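PDB 3AJC: flagellar motor switch protein fliG from Thermotoga maritima, which probably forms part of the switch complex at the base of the flagellar basal body that responds to chemotaxis proteins and sets the direction of rotation. Local coordinates for residues Arg127-Ile135 against Ile204-Glu213. Sequence-based numbering, arbitrary orientation.
Sequences RRMFVFEDI and IINIIRRLEE
The turn leaving helix 119-128 packs against helix 194-213 through Phe130, whose ring is clamped between Ile208 and Asp134. Ile208 CG2 makes a CH-pi contact, 4.2 Å from the Phe130 ring centroid and 14° off its normal, while Asp134 CB lies over the opposite face. CG of Phe130 stands anti to its own N (chi1 -163°), directing the ring across the Ile208 side chain. Ile208 CD1 also reaches Phe130 CE2 at 3.5 Å and Ile135 CG1 at 3.7 Å. Ile205 CD1 lies against the turn's backbone, 3.6 Å from Phe132 N, and Ile204 CD1 meets the Phe132 ring edge at CE1 (3.8 Å). In this all-helical C-terminal domain of FliG, the apolar side of helix 194-213 thus receives the turn and the 3-10 segment 132-135. Toward the helix's C-terminal end the contact turns polar: Arg127 NH1 forms a salt bridge to Glu213 OE1 (2.9 Å), although Glu213 is poorly ordered. Arg128 NE sits over one face of the Arg209 guanidinium, 3.3 Å from Arg209 NE; both are donors, and a salt bridge from Arg128 NH1 to Asp93 probably offsets part of the like charge. An alanine at Arg209 removes that face and the CD touching Arg128 CD, and would probably open a gap beside Arg128.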
loop_
_atom_site.group_PDB
_atom_site.type_symbol
_atom_site.label_atom_id
_atom_site.label_comp_id
_atom_site.label_asym_id
_atom_site.label_seq_id
_atom_site.Cartn_x
_atom_site.Cartn_y
_atom_site.Cartn_z
ATOM N N ARG A 127 -5.336 -5.214 -4.818
ATOM C CA ARG A 127 -5.829 -5.445 -3.465
ATOM C C ARG A 127 -4.896 -4.863 -2.404
ATOM O O ARG A 127 -5.345 -4.459 -1.338
ATOM C CB ARG A 127 -6.068 -6.944 -3.223
ATOM C CG ARG A 127 -7.340 -7.455 -3.920
ATOM C CD ARG A 127 -7.683 -8.912 -3.585
ATOM N NE ARG A 127 -6.690 -9.860 -4.095
ATOM C CZ ARG A 127 -5.633 -10.290 -3.410
ATOM N NH1 ARG A 127 -5.420 -9.868 -2.171
ATOM N NH2 ARG A 127 -4.778 -11.133 -3.969
ATOM N N ARG A 128 -3.601 -4.808 -2.696
ATOM C CA ARG A 128 -2.656 -4.241 -1.741
ATOM C C ARG A 128 -2.673 -2.710 -1.764
ATOM O O ARG A 128 -2.082 -2.070 -0.896
ATOM C CB ARG A 128 -1.238 -4.736 -2.030
ATOM C CG ARG A 128 -0.937 -6.100 -1.460
ATOM C CD ARG A 128 -1.096 -6.083 0.049
ATOM N NE ARG A 128 -0.633 -7.324 0.659
ATOM C CZ ARG A 128 0.621 -7.759 0.606
ATOM N NH1 ARG A 128 1.545 -7.055 -0.032
ATOM N NH2 ARG A 128 0.953 -8.900 1.193
ATOM N N MET A 129 -3.350 -2.137 -2.755
ATOM C CA MET A 129 -3.440 -0.679 -2.903
ATOM C C MET A 129 -4.503 -0.020 -2.016
ATOM O O MET A 129 -4.564 1.203 -1.907
ATOM C CB MET A 129 -3.722 -0.319 -4.368
ATOM C CG MET A 129 -2.494 -0.368 -5.272
ATOM S SD MET A 129 -2.921 -0.118 -7.006
ATOM C CE MET A 129 -3.284 1.682 -7.026
ATOM N N PHE A 130 -5.336 -0.845 -1.392
ATOM C CA PHE A 130 -6.413 -0.374 -0.527
ATOM C C PHE A 130 -5.884 0.530 0.588
ATOM O O PHE A 130 -4.987 0.139 1.335
ATOM C CB PHE A 130 -7.125 -1.589 0.092
ATOM C CG PHE A 130 -8.481 -1.275 0.665
ATOM C CD1 PHE A 130 -9.615 -1.338 -0.136
ATOM C CD2 PHE A 130 -8.617 -0.881 1.990
ATOM C CE1 PHE A 130 -10.865 -1.007 0.368
ATOM C CE2 PHE A 130 -9.871 -0.543 2.511
ATOM C CZ PHE A 130 -10.998 -0.610 1.697
ATOM N N VAL A 131 -6.409 1.746 0.682
ATOM C CA VAL A 131 -6.003 2.654 1.754
ATOM C C VAL A 131 -7.208 2.843 2.669
ATOM O O VAL A 131 -8.328 2.483 2.313
ATOM C CB VAL A 131 -5.537 4.045 1.238
ATOM C CG1 VAL A 131 -4.253 3.886 0.431
ATOM C CG2 VAL A 131 -6.640 4.718 0.428
ATOM N N PHE A 132 -6.984 3.418 3.840
ATOM C CA PHE A 132 -8.073 3.590 4.789
ATOM C C PHE A 132 -9.298 4.301 4.232
ATOM O O PHE A 132 -10.412 3.878 4.502
ATOM C CB PHE A 132 -7.586 4.306 6.049
ATOM C CG PHE A 132 -8.508 4.146 7.221
ATOM C CD1 PHE A 132 -8.721 2.889 7.789
ATOM C CD2 PHE A 132 -9.175 5.246 7.755
ATOM C CE1 PHE A 132 -9.594 2.731 8.885
ATOM C CE2 PHE A 132 -10.043 5.103 8.838
ATOM C CZ PHE A 132 -10.257 3.845 9.406
ATOM N N GLU A 133 -9.102 5.369 3.458
ATOM C CA GLU A 133 -10.235 6.096 2.889
ATOM C C GLU A 133 -10.993 5.241 1.879
ATOM O O GLU A 133 -12.143 5.533 1.573
ATOM C CB GLU A 133 -9.787 7.402 2.215
ATOM C CG GLU A 133 -9.359 8.529 3.157
ATOM C CD GLU A 133 -10.468 9.007 4.095
ATOM O OE1 GLU A 133 -11.627 9.148 3.652
ATOM O OE2 GLU A 133 -10.173 9.268 5.283
ATOM N N ASP A 134 -10.363 4.186 1.363
ATOM C CA ASP A 134 -11.049 3.317 0.407
ATOM C C ASP A 134 -12.283 2.650 1.036
ATOM O O ASP A 134 -13.148 2.129 0.326
ATOM C CB ASP A 134 -10.094 2.251 -0.154
ATOM C CG ASP A 134 -9.120 2.821 -1.201
ATOM O OD1 ASP A 134 -9.545 3.644 -2.038
ATOM O OD2 ASP A 134 -7.934 2.436 -1.197
ATOM N N ILE A 135 -12.367 2.675 2.368
ATOM C CA ILE A 135 -13.505 2.096 3.072
ATOM C C ILE A 135 -14.801 2.770 2.612
ATOM O O ILE A 135 -15.884 2.209 2.753
ATOM C CB ILE A 135 -13.344 2.243 4.608
ATOM C CG1 ILE A 135 -12.239 1.304 5.094
ATOM C CG2 ILE A 135 -14.664 1.902 5.324
ATOM C CD1 ILE A 135 -11.832 1.496 6.546
ATOM N N ILE A 204 -6.790 -2.403 10.489
ATOM C CA ILE A 204 -8.132 -2.522 9.945
ATOM C C ILE A 204 -8.048 -2.921 8.474
ATOM O O ILE A 204 -8.836 -3.737 7.995
ATOM C CB ILE A 204 -8.899 -1.199 10.075
ATOM C CG1 ILE A 204 -9.071 -0.851 11.566
ATOM C CG2 ILE A 204 -10.238 -1.302 9.343
ATOM C CD1 ILE A 204 -9.961 0.387 11.846
ATOM N N ILE A 205 -7.080 -2.345 7.768
ATOM C CA ILE A 205 -6.876 -2.644 6.361
ATOM C C ILE A 205 -6.542 -4.118 6.187
ATOM O O ILE A 205 -7.027 -4.763 5.262
ATOM C CB ILE A 205 -5.732 -1.792 5.772
ATOM C CG1 ILE A 205 -6.192 -0.337 5.645
ATOM C CG2 ILE A 205 -5.304 -2.351 4.405
ATOM C CD1 ILE A 205 -5.108 0.620 5.224
ATOM N N ASN A 206 -5.703 -4.649 7.074
ATOM C CA ASN A 206 -5.343 -6.059 6.999
ATOM C C ASN A 206 -6.592 -6.920 7.185
ATOM O O ASN A 206 -6.754 -7.940 6.516
ATOM C CB ASN A 206 -4.281 -6.403 8.050
ATOM C CG ASN A 206 -2.954 -5.720 7.775
ATOM O OD1 ASN A 206 -2.609 -5.460 6.629
ATOM N ND2 ASN A 206 -2.200 -5.436 8.830
ATOM N N ILE A 207 -7.477 -6.496 8.084
ATOM C CA ILE A 207 -8.726 -7.217 8.322
ATOM C C ILE A 207 -9.519 -7.266 7.010
ATOM O O ILE A 207 -10.062 -8.300 6.637
ATOM C CB ILE A 207 -9.593 -6.515 9.410
ATOM C CG1 ILE A 207 -8.940 -6.677 10.785
ATOM C CG2 ILE A 207 -11.011 -7.076 9.407
ATOM C CD1 ILE A 207 -9.700 -5.981 11.891
ATOM N N ILE A 208 -9.575 -6.136 6.317
ATOM C CA ILE A 208 -10.289 -6.039 5.048
ATOM C C ILE A 208 -9.643 -6.932 3.982
ATOM O O ILE A 208 -10.329 -7.664 3.264
ATOM C CB ILE A 208 -10.316 -4.567 4.573
ATOM C CG1 ILE A 208 -11.215 -3.753 5.516
ATOM C CG2 ILE A 208 -10.796 -4.471 3.118
ATOM C CD1 ILE A 208 -11.115 -2.240 5.344
ATOM N N ARG A 209 -8.320 -6.877 3.887
ATOM C CA ARG A 209 -7.611 -7.690 2.908
ATOM C C ARG A 209 -7.880 -9.181 3.140
ATOM O O ARG A 209 -7.986 -9.955 2.185
ATOM C CB ARG A 209 -6.112 -7.398 2.978
ATOM C CG ARG A 209 -5.353 -7.775 1.721
ATOM C CD ARG A 209 -3.970 -7.163 1.735
ATOM N NE ARG A 209 -3.106 -7.765 2.745
ATOM C CZ ARG A 209 -2.274 -7.077 3.523
ATOM N NH1 ARG A 209 -2.197 -5.754 3.414
ATOM N NH2 ARG A 209 -1.513 -7.713 4.404
ATOM N N ARG A 210 -8.000 -9.575 4.406
ATOM C CA ARG A 210 -8.266 -10.969 4.755
ATOM C C ARG A 210 -9.719 -11.367 4.505
ATOM O O ARG A 210 -9.998 -12.492 4.088
ATOM C CB ARG A 210 -7.923 -11.231 6.223
ATOM C CG ARG A 210 -8.344 -12.609 6.712
ATOM C CD ARG A 210 -7.890 -12.859 8.145
ATOM N NE ARG A 210 -8.444 -11.883 9.081
ATOM C CZ ARG A 210 -9.728 -11.805 9.414
ATOM N NH1 ARG A 210 -10.610 -12.650 8.891
ATOM N NH2 ARG A 210 -10.132 -10.878 10.276
ATOM N N LEU A 211 -10.644 -10.449 4.765
ATOM C CA LEU A 211 -12.060 -10.732 4.555
ATOM C C LEU A 211 -12.437 -10.790 3.083
ATOM O O LEU A 211 -13.514 -11.268 2.735
ATOM C CB LEU A 211 -12.931 -9.700 5.271
ATOM C CG LEU A 211 -13.088 -9.908 6.776
ATOM C CD1 LEU A 211 -14.016 -8.846 7.337
ATOM C CD2 LEU A 211 -13.654 -11.300 7.050
ATOM N N GLU A 212 -11.557 -10.306 2.214
ATOM C CA GLU A 212 -11.846 -10.352 0.791
ATOM C C GLU A 212 -11.173 -11.574 0.183
ATOM O O GLU A 212 -11.615 -12.094 -0.844
ATOM C CB GLU A 212 -11.384 -9.072 0.098
ATOM C CG GLU A 212 -9.907 -8.797 0.170
ATOM C CD GLU A 212 -9.553 -7.503 -0.526
ATOM O OE1 GLU A 212 -9.968 -7.339 -1.690
ATOM O OE2 GLU A 212 -8.868 -6.653 0.083
ATOM N N GLU A 213 -10.096 -12.025 0.821
ATOM C CA GLU A 213 -9.388 -13.218 0.373
ATOM C C GLU A 213 -10.368 -14.349 0.639
ATOM O O GLU A 213 -10.368 -15.376 -0.038
ATOM C CB GLU A 213 -8.116 -13.420 1.195
ATOM C CG GLU A 213 -6.992 -12.465 0.838
ATOM C CD GLU A 213 -6.077 -13.022 -0.236
ATOM O OE1 GLU A 213 -5.170 -12.286 -0.681
ATOM O OE2 GLU A 213 -6.259 -14.197 -0.627
#